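Local coordinates for protein nicotinate-nucleotide pyrophosphorylase (Francisella tularensis subsp. tularensis, PDB 3TQV) that probably makes nicotinate ribonucleotide from quinolinate and phosphoribosyl diphosphate, releasing carbon dioxide and diphosphate, in the biosynthesis of NAD, at residues D170-K175 / S197-E202; G183-A188 / N212-A217; A219-L224 / K242-V247. One frame throughout, in Å; residues are numbered along the deposited sequence.

How the contacts relate
All three contacts lie in the C-terminal domain, on one side of the chain's centre, with centres 12 to 13 Å apart. Contacts 1 and 3 are pairs of neighbouring parallel strands in one sheet, and strands 200-205 and 221-225 are adjacent there. Contact 2 joins helices 185-195 and 208-216, which flank strand 200-205 in sequence. Along the chain, contacts 1 and 2 interlock, their segments alternating, and contact 3 follows both. Ile174 packs on Ala188, and Ile215 on Val243, tying the helices to the strands. Together they form part of the barrel-like alpha/beta domain, whose predicted substrate residues Lys175, Glu204, Asp225 and Ser248 lie at or just beyond the C-terminal ends of these strands.

Contact 1 of 3, residues D170-K175 / S197-E202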
loop_
_atom_site.group_PDB
_atom_site.type_symbol
_atom_site.label_atom_id
_atom_site.label_comp_id
_atom_site.label_asym_id
_atom_site.label_seq_id
_atom_site.Cartn_x
_atom_site.Cartn_y
_atom_site.Cartn_z
ATOM N N ASP B 170 18.887 12.458 5.770
ATOM C CA ASP B 170 18.619 13.601 6.645
ATOM C C ASP B 170 18.962 13.376 8.126
ATOM O O ASP B 170 19.003 14.326 8.915
ATOM C CB ASP B 170 17.163 14.096 6.489
ATOM C CG ASP B 170 16.119 12.968 6.600
ATOM O OD1 ASP B 170 16.475 11.776 6.488
ATOM O OD2 ASP B 170 14.928 13.288 6.777
ATOM N N ALA B 171 19.211 12.129 8.505
ATOM C CA ALA B 171 19.430 11.837 9.909
ATOM C C ALA B 171 20.211 10.550 10.121
ATOM O O ALA B 171 20.255 9.689 9.241
ATOM C CB ALA B 171 18.124 11.780 10.623
ATOM N N TYR B 172 20.831 10.435 11.294
ATOM C CA TYR B 172 21.684 9.292 11.614
ATOM C C TYR B 172 20.892 8.296 12.405
ATOM O O TYR B 172 20.191 8.697 13.312
ATOM C CB TYR B 172 22.856 9.724 12.499
ATOM C CG TYR B 172 24.080 10.187 11.771
ATOM C CD1 TYR B 172 24.640 9.426 10.745
ATOM C CD2 TYR B 172 24.695 11.383 12.118
ATOM C CE1 TYR B 172 25.790 9.852 10.081
ATOM C CE2 TYR B 172 25.841 11.824 11.463
ATOM C CZ TYR B 172 26.383 11.058 10.444
ATOM O OH TYR B 172 27.516 11.504 9.798
ATOM N N LEU B 173 21.008 7.008 12.087
ATOM C CA LEU B 173 20.358 5.970 12.900
ATOM C C LEU B 173 21.293 4.818 13.134
ATOM O O LEU B 173 21.439 3.954 12.281
ATOM C CB LEU B 173 19.054 5.460 12.278
ATOM C CG LEU B 173 18.286 4.431 13.135
ATOM C CD1 LEU B 173 18.289 4.798 14.629
ATOM C CD2 LEU B 173 16.849 4.214 12.646
ATOM N N ILE B 174 21.932 4.816 14.297
ATOM C CA ILE B 174 22.979 3.846 14.600
ATOM C C ILE B 174 22.410 2.616 15.274
ATOM O O ILE B 174 21.855 2.723 16.371
ATOM C CB ILE B 174 24.039 4.440 15.517
ATOM C CG1 ILE B 174 24.634 5.702 14.876
ATOM C CG2 ILE B 174 25.114 3.392 15.827
ATOM C CD1 ILE B 174 25.369 6.605 15.850
ATOM N N LYS B 175 22.573 1.460 14.612
ATOM C CA LYS B 175 21.984 0.177 15.026
ATOM C C LYS B 175 23.028 -0.842 15.500
ATOM O O LYS B 175 24.234 -0.574 15.450
ATOM C CB LYS B 175 21.169 -0.427 13.873
ATOM C CG LYS B 175 19.904 0.347 13.544
ATOM C CD LYS B 175 19.168 -0.249 12.357
ATOM C CE LYS B 175 17.800 0.403 12.175
ATOM N NZ LYS B 175 17.471 0.712 10.743
ATOM N N SER B 197 28.196 17.641 11.579
ATOM C CA SER B 197 27.807 18.002 12.938
ATOM C C SER B 197 26.362 18.496 13.003
ATOM O O SER B 197 25.805 18.664 14.088
ATOM C CB SER B 197 28.743 19.075 13.500
ATOM O OG SER B 197 28.416 20.352 12.975
ATOM N N ASN B 198 25.760 18.722 11.840
ATOM C CA ASN B 198 24.423 19.294 11.767
ATOM C C ASN B 198 23.307 18.261 11.806
ATOM O O ASN B 198 22.125 18.612 11.852
ATOM C CB ASN B 198 24.268 20.145 10.505
ATOM C CG ASN B 198 25.047 21.435 10.576
ATOM O OD1 ASN B 198 26.095 21.502 11.221
ATOM N ND2 ASN B 198 24.537 22.473 9.920
ATOM N N LYS B 199 23.677 16.987 11.775
ATOM C CA LYS B 199 22.691 15.925 11.681
ATOM C C LYS B 199 22.270 15.409 13.050
ATOM O O LYS B 199 23.062 15.385 13.998
ATOM C CB LYS B 199 23.239 14.773 10.844
ATOM C CG LYS B 199 23.726 15.187 9.475
ATOM C CD LYS B 199 22.585 15.613 8.571
ATOM C CE LYS B 199 23.111 16.064 7.227
ATOM N NZ LYS B 199 22.008 16.408 6.304
ATOM N N VAL B 200 21.010 14.997 13.144
ATOM C CA VAL B 200 20.517 14.344 14.332
ATOM C C VAL B 200 21.134 12.959 14.444
ATOM O O VAL B 200 21.039 12.152 13.519
ATOM C CB VAL B 200 18.992 14.218 14.274
ATOM C CG1 VAL B 200 18.472 13.233 15.350
ATOM C CG2 VAL B 200 18.353 15.602 14.406
ATOM N N VAL B 201 21.776 12.682 15.571
ATOM C CA VAL B 201 22.316 11.351 15.817
ATOM C C VAL B 201 21.391 10.536 16.715
ATOM O O VAL B 201 21.128 10.918 17.869
ATOM C CB VAL B 201 23.690 11.417 16.490
ATOM C CG1 VAL B 201 24.334 10.052 16.455
ATOM C CG2 VAL B 201 24.568 12.440 15.808
ATOM N N GLU B 202 20.881 9.427 16.185
ATOM C CA GLU B 202 20.058 8.511 16.973
ATOM C C GLU B 202 20.749 7.161 17.039
ATOM O O GLU B 202 21.379 6.713 16.085
ATOM C CB GLU B 202 18.635 8.353 16.401
ATOM C CG GLU B 202 17.734 7.371 17.205
ATOM C CD GLU B 202 16.263 7.360 16.742
ATOM O OE1 GLU B 202 15.992 7.670 15.552
ATOM O OE2 GLU B 202 15.367 7.049 17.560
HETATM O O HOH W 1 17.269 8.554 13.462
#
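Tyr172 lies against Val201 and Lys199. Its CD2 is 3.8 Å from Val201 CG2, and the two side chains run side by side. The Lys199 and Tyr172 side chains cross at about a right angle, with Lys199 CB 3.9 Å from Tyr172 CD2. Ile174 CD1 meets Val201 CG1 at 3.6 Å. On the face of Leu173 and Glu202 the two side chains lie side by side, pointing the same way. Leu173 CG is anti to the backbone N (chi1 -176°), and CD1 beyond it lies 3.7 Å from Glu202 CG.

Parallel backbone pairing sets this register. Tyr172 N donates to Val200 O (2.8 Å), Glu202 N to Tyr172 O (3.0 Å), and Ile174 N to Glu202 O (2.7 Å). The last bond is nearly straight, 175° at the hydrogen. A water donates to Tyr172 O and Glu202 OE1, linking the carboxylate to the neighbouring strand.

From the second subunit, Ile36 packs on Tyr172 and Lys199, Leu40 on Ile174, and Thr37 OG1 is hydrogen-bonded to Leu173 N. Lys175, predicted to bind substrate, follows strand 171-174 directly, at the N-cap of the next helix. Leu173 lies against Arg165. Helix 185-195 packs on Tyr172 and Ile174, and strand 221-225 on Val200 and Glu202.

Contact 2 of 3, residues G183-A188 / N212-A217; sequences GGIAKA and NQAIAA
Ile185 of helix 185-195 packs against Gln213 and Ala214 of helix 208-216. It sits in the first turn of its helix and points toward the last turns of the other. Its two branches touch different residues. CG1 is anti to the carbonyl carbon (chi1 -72°), and beyond it Ile185 CD1 lies 3.6 Å from Gln213 CB. The side chains of Ile185 and Gln213 cross at about a right angle. The other branch, CG2, reaches the backbone of the second helix. Ile185 CG2 is 3.8 Å from Ala214 CA, with Ala214 CB 4.3 Å away from the same methyl. Both Ile185 and Ala214 are buried. Gln213 borders this tight part while remaining partly exposed.

The other end of the contact is looser. Ala217, just after the helix, points its CB toward the first segment, and Ala217 CB stands 4.0 Å from Ala186 CA. Ala217 CB is 4.3 Å from Ile185 CG2. Ala186 is exposed and Ala217 partly so. No hydrogen bond crosses the contact, which is mainly apolar packing and buries a modest 206 Å² in total.

Each segment has its own backbone bonds. Gly184 is the N-cap residue of the first helix, and Gly184 O accepts from Ala188 N at 3.2 Å. In the second, Ala217 N donates to Gln213 O at 2.7 Å. Two helices, successive in the chain and separated by strand 200-205, meet where the start of helix 185-195 faces the C-terminal end of helix 208-216. They do so through small residues and one branched aliphatic side chain. The arrangement is consistent with the helical layer outside the strands of the barrel-like alpha/beta domain of the NadC family.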
loop_
_atom_site.group_PDB
_atom_site.type_symbol
_atom_site.label_atom_id
_atom_site.label_comp_id
_atom_site.label_asym_id
_atom_site.label_seq_id
_atom_site.Cartn_x
_atom_site.Cartn_y
_atom_site.Cartn_z
ATOM N N GLY B 183 33.833 -0.571 15.863
ATOM C CA GLY B 183 33.752 -0.397 17.300
ATOM C C GLY B 183 32.334 -0.083 17.706
ATOM O O GLY B 183 31.470 0.071 16.845
ATOM N N GLY B 184 32.091 0.035 19.008
ATOM C CA GLY B 184 30.738 0.190 19.520
ATOM C C GLY B 184 30.113 1.578 19.454
ATOM O O GLY B 184 30.209 2.265 18.448
ATOM N N ILE B 185 29.471 1.987 20.543
ATOM C CA ILE B 185 28.620 3.169 20.541
ATOM C C ILE B 185 29.372 4.499 20.571
ATOM O O ILE B 185 29.173 5.337 19.685
ATOM C CB ILE B 185 27.592 3.123 21.686
ATOM C CG1 ILE B 185 26.518 2.076 21.398
ATOM C CG2 ILE B 185 26.933 4.470 21.880
ATOM C CD1 ILE B 185 25.815 1.576 22.646
ATOM N N ALA B 186 30.218 4.708 21.581
ATOM C CA ALA B 186 30.998 5.948 21.665
ATOM C C ALA B 186 31.724 6.233 20.353
ATOM O O ALA B 186 31.748 7.376 19.891
ATOM C CB ALA B 186 31.987 5.911 22.830
ATOM N N LYS B 187 32.312 5.199 19.754
ATOM C CA LYS B 187 33.023 5.376 18.495
ATOM C C LYS B 187 32.052 5.873 17.450
ATOM O O LYS B 187 32.264 6.922 16.837
ATOM C CB LYS B 187 33.675 4.071 18.033
ATOM C CG LYS B 187 34.929 3.694 18.814
ATOM C CD LYS B 187 35.531 2.381 18.332
ATOM C CE LYS B 187 36.729 1.960 19.188
ATOM N NZ LYS B 187 37.266 0.622 18.804
ATOM N N ALA B 188 30.968 5.120 17.289
ATOM C CA ALA B 188 29.968 5.358 16.252
ATOM C C ALA B 188 29.428 6.786 16.243
ATOM O O ALA B 188 29.448 7.469 15.213
ATOM C CB ALA B 188 28.826 4.367 16.401
ATOM N N ASN B 212 22.808 3.887 28.495
ATOM C CA ASN B 212 23.763 4.695 29.233
ATOM C C ASN B 212 24.922 5.122 28.342
ATOM O O ASN B 212 25.338 6.281 28.344
ATOM C CB ASN B 212 24.228 3.961 30.494
ATOM C CG ASN B 212 23.122 3.846 31.529
ATOM O OD1 ASN B 212 22.216 4.670 31.556
ATOM N ND2 ASN B 212 23.178 2.819 32.369
ATOM N N GLN B 213 25.413 4.178 27.553
ATOM C CA GLN B 213 26.443 4.470 26.577
ATOM C C GLN B 213 26.039 5.618 25.648
ATOM O O GLN B 213 26.758 6.604 25.496
ATOM C CB GLN B 213 26.749 3.220 25.749
ATOM C CG GLN B 213 27.462 2.116 26.518
ATOM C CD GLN B 213 27.873 0.967 25.617
ATOM O OE1 GLN B 213 27.524 -0.181 25.860
ATOM N NE2 GLN B 213 28.618 1.276 24.570
ATOM N N ALA B 214 24.879 5.475 25.025
ATOM C CA ALA B 214 24.442 6.418 24.013
ATOM C C ALA B 214 24.216 7.772 24.656
ATOM O O ALA B 214 24.473 8.812 24.044
ATOM C CB ALA B 214 23.192 5.915 23.333
ATOM N N ILE B 215 23.745 7.751 25.900
ATOM C CA ILE B 215 23.606 8.968 26.700
ATOM C C ILE B 215 24.982 9.554 27.005
ATOM O O ILE B 215 25.195 10.762 26.882
ATOM C CB ILE B 215 22.847 8.672 28.015
ATOM C CG1 ILE B 215 21.347 8.582 27.740
ATOM C CG2 ILE B 215 23.156 9.715 29.094
ATOM C CD1 ILE B 215 20.529 8.252 28.945
ATOM N N ALA B 216 25.912 8.680 27.391
ATOM C CA ALA B 216 27.276 9.086 27.708
ATOM C C ALA B 216 27.985 9.623 26.478
ATOM O O ALA B 216 28.857 10.476 26.586
ATOM C CB ALA B 216 28.054 7.915 28.300
ATOM N N ALA B 217 27.599 9.116 25.313
ATOM C CA ALA B 217 28.208 9.515 24.044
ATOM C C ALA B 217 27.515 10.743 23.472
ATOM O O ALA B 217 27.832 11.189 22.378
ATOM C CB ALA B 217 28.163 8.374 23.045
#

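Contact 3 of 3, residues A219-L224 / K242-V247; sequences ADIVML and KVALEV
Leu224, Leu245 and Val247 meet on one face of the strand pair. The two leucines touch through their CD2 methyls, 4.0 Å apart. Leu224 CD1 turns to Val247 CG2 at 3.9 Å. Val222 continues this apolar patch: its CB faces Leu245 CD2, and its CG2 is 4.0 Å from Val243 CG2. The other face holds Ile221, Ala244, selenomethionine Met223 and Glu246. Ile221 CG1 is anti to the backbone N (chi1 175°) and lies 3.8 Å from Ala244 CB. Ile221 CD1 extends to the aliphatic part of Glu246, 3.8 Å from its CB.

Between the faces runs the parallel backbone pairing. Val222 N donates to Ala244 O (3.0 Å), Glu246 N to Val222 O (2.9 Å), and Leu224 N to Glu246 O (2.7 Å). Polar bonds reach out on both flanks: Asp220 OD2 accepts from Val201 N toward strand 200-205, and Leu245 N donates to Asp265 OD2 beside strand 266-268.

The pair belongs to a beta-alpha-beta unit: strand 221-225, helix 229-239, strand 244-248. Leu224 and Leu245 pack against helix 229-239, both on Ala235, and Val222 and Leu245 meet helix 208-216. On the opposite face, Met223 approaches predicted substrate residues Glu204 and Ser248. Strands 200-205 and 266-268 flank the pair.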
loop_
_atom_site.group_PDB
_atom_site.type_symbol
_atom_site.label_atom_id
_atom_site.label_comp_id
_atom_site.label_asym_id
_atom_site.label_seq_id
_atom_site.Cartn_x
_atom_site.Cartn_y
_atom_site.Cartn_z
ATOM N N ALA B 219 24.284 11.335 22.454
ATOM C CA ALA B 219 23.281 11.184 21.397
ATOM C C ALA B 219 22.153 12.218 21.516
ATOM O O ALA B 219 21.959 12.830 22.561
ATOM C CB ALA B 219 22.695 9.752 21.399
ATOM N N ASP B 220 21.405 12.393 20.437
ATOM C CA ASP B 220 20.277 13.314 20.438
ATOM C C ASP B 220 18.943 12.651 20.788
ATOM O O ASP B 220 18.035 13.289 21.307
ATOM C CB ASP B 220 20.185 13.990 19.083
ATOM C CG ASP B 220 21.266 14.982 18.888
ATOM O OD1 ASP B 220 21.426 15.835 19.784
ATOM O OD2 ASP B 220 21.969 14.899 17.864
ATOM N N ILE B 221 18.826 11.373 20.476
ATOM C CA ILE B 221 17.625 10.639 20.789
ATOM C C ILE B 221 17.984 9.166 20.738
ATOM O O ILE B 221 18.960 8.771 20.104
ATOM C CB ILE B 221 16.461 10.998 19.822
ATOM C CG1 ILE B 221 15.236 10.126 20.104
ATOM C CG2 ILE B 221 16.897 10.877 18.363
ATOM C CD1 ILE B 221 14.145 10.286 19.072
ATOM N N VAL B 222 17.214 8.353 21.431
ATOM C CA VAL B 222 17.575 6.966 21.572
ATOM C C VAL B 222 16.333 6.136 21.323
ATOM O O VAL B 222 15.267 6.434 21.861
ATOM C CB VAL B 222 18.157 6.688 22.975
ATOM C CG1 VAL B 222 18.430 5.210 23.158
ATOM C CG2 VAL B 222 19.440 7.501 23.185
HETATM N N MSE B 223 16.458 5.127 20.470
HETATM C CA MSE B 223 15.346 4.240 20.196
HETATM C C MSE B 223 15.458 3.036 21.114
HETATM O O MSE B 223 16.521 2.420 21.219
HETATM C CB MSE B 223 15.337 3.835 18.725
HETATM C CG MSE B 223 14.226 2.877 18.324
HETATM SE SE MSE B 223 14.222 2.563 16.390
HETATM C CE MSE B 223 13.746 0.661 16.331
ATOM N N LEU B 224 14.368 2.728 21.812
ATOM C CA LEU B 224 14.334 1.561 22.689
ATOM C C LEU B 224 13.740 0.369 21.965
ATOM O O LEU B 224 12.534 0.313 21.738
ATOM C CB LEU B 224 13.523 1.843 23.946
ATOM C CG LEU B 224 13.924 3.103 24.691
ATOM C CD1 LEU B 224 12.997 3.318 25.897
ATOM C CD2 LEU B 224 15.411 3.060 25.090
ATOM N N LYS B 242 18.024 14.396 29.685
ATOM C CA LYS B 242 19.273 14.031 29.029
ATOM C C LYS B 242 19.073 13.825 27.529
ATOM O O LYS B 242 19.452 14.682 26.727
ATOM C CB LYS B 242 19.852 12.767 29.658
ATOM C CG LYS B 242 20.083 12.859 31.152
ATOM C CD LYS B 242 21.520 13.234 31.478
ATOM C CE LYS B 242 21.838 12.885 32.917
ATOM N NZ LYS B 242 20.691 13.211 33.814
ATOM N N VAL B 243 18.495 12.681 27.158
ATOM C CA VAL B 243 18.158 12.401 25.761
ATOM C C VAL B 243 16.671 12.212 25.580
ATOM O O VAL B 243 15.964 11.799 26.495
ATOM C CB VAL B 243 18.806 11.118 25.231
ATOM C CG1 VAL B 243 20.250 11.359 24.875
ATOM C CG2 VAL B 243 18.649 10.000 26.244
ATOM N N ALA B 244 16.220 12.520 24.375
ATOM C CA ALA B 244 14.885 12.205 23.918
ATOM C C ALA B 244 14.776 10.683 23.788
ATOM O O ALA B 244 15.750 10.010 23.454
ATOM C CB ALA B 244 14.653 12.884 22.588
ATOM N N LEU B 245 13.603 10.133 24.081
ATOM C CA LEU B 245 13.400 8.683 23.992
ATOM C C LEU B 245 12.266 8.348 23.033
ATOM O O LEU B 245 11.188 8.965 23.087
ATOM C CB LEU B 245 13.065 8.073 25.356
ATOM C CG LEU B 245 14.135 7.799 26.404
ATOM C CD1 LEU B 245 13.489 7.114 27.599
ATOM C CD2 LEU B 245 15.268 6.949 25.851
ATOM N N GLU B 246 12.518 7.359 22.173
ATOM C CA GLU B 246 11.536 6.829 21.223
ATOM C C GLU B 246 11.414 5.306 21.406
ATOM O O GLU B 246 12.416 4.600 21.426
ATOM C CB GLU B 246 11.956 7.210 19.796
ATOM C CG GLU B 246 11.182 6.538 18.676
ATOM C CD GLU B 246 11.786 6.793 17.285
ATOM O OE1 GLU B 246 12.961 7.208 17.173
ATOM O OE2 GLU B 246 11.070 6.581 16.287
ATOM N N VAL B 247 10.190 4.807 21.571
ATOM C CA VAL B 247 9.964 3.374 21.855
ATOM C C VAL B 247 9.532 2.566 20.629
ATOM O O VAL B 247 8.547 2.891 19.986
ATOM C CB VAL B 247 8.914 3.147 22.982
ATOM C CG1 VAL B 247 8.434 1.687 22.987
ATOM C CG2 VAL B 247 9.466 3.531 24.335
#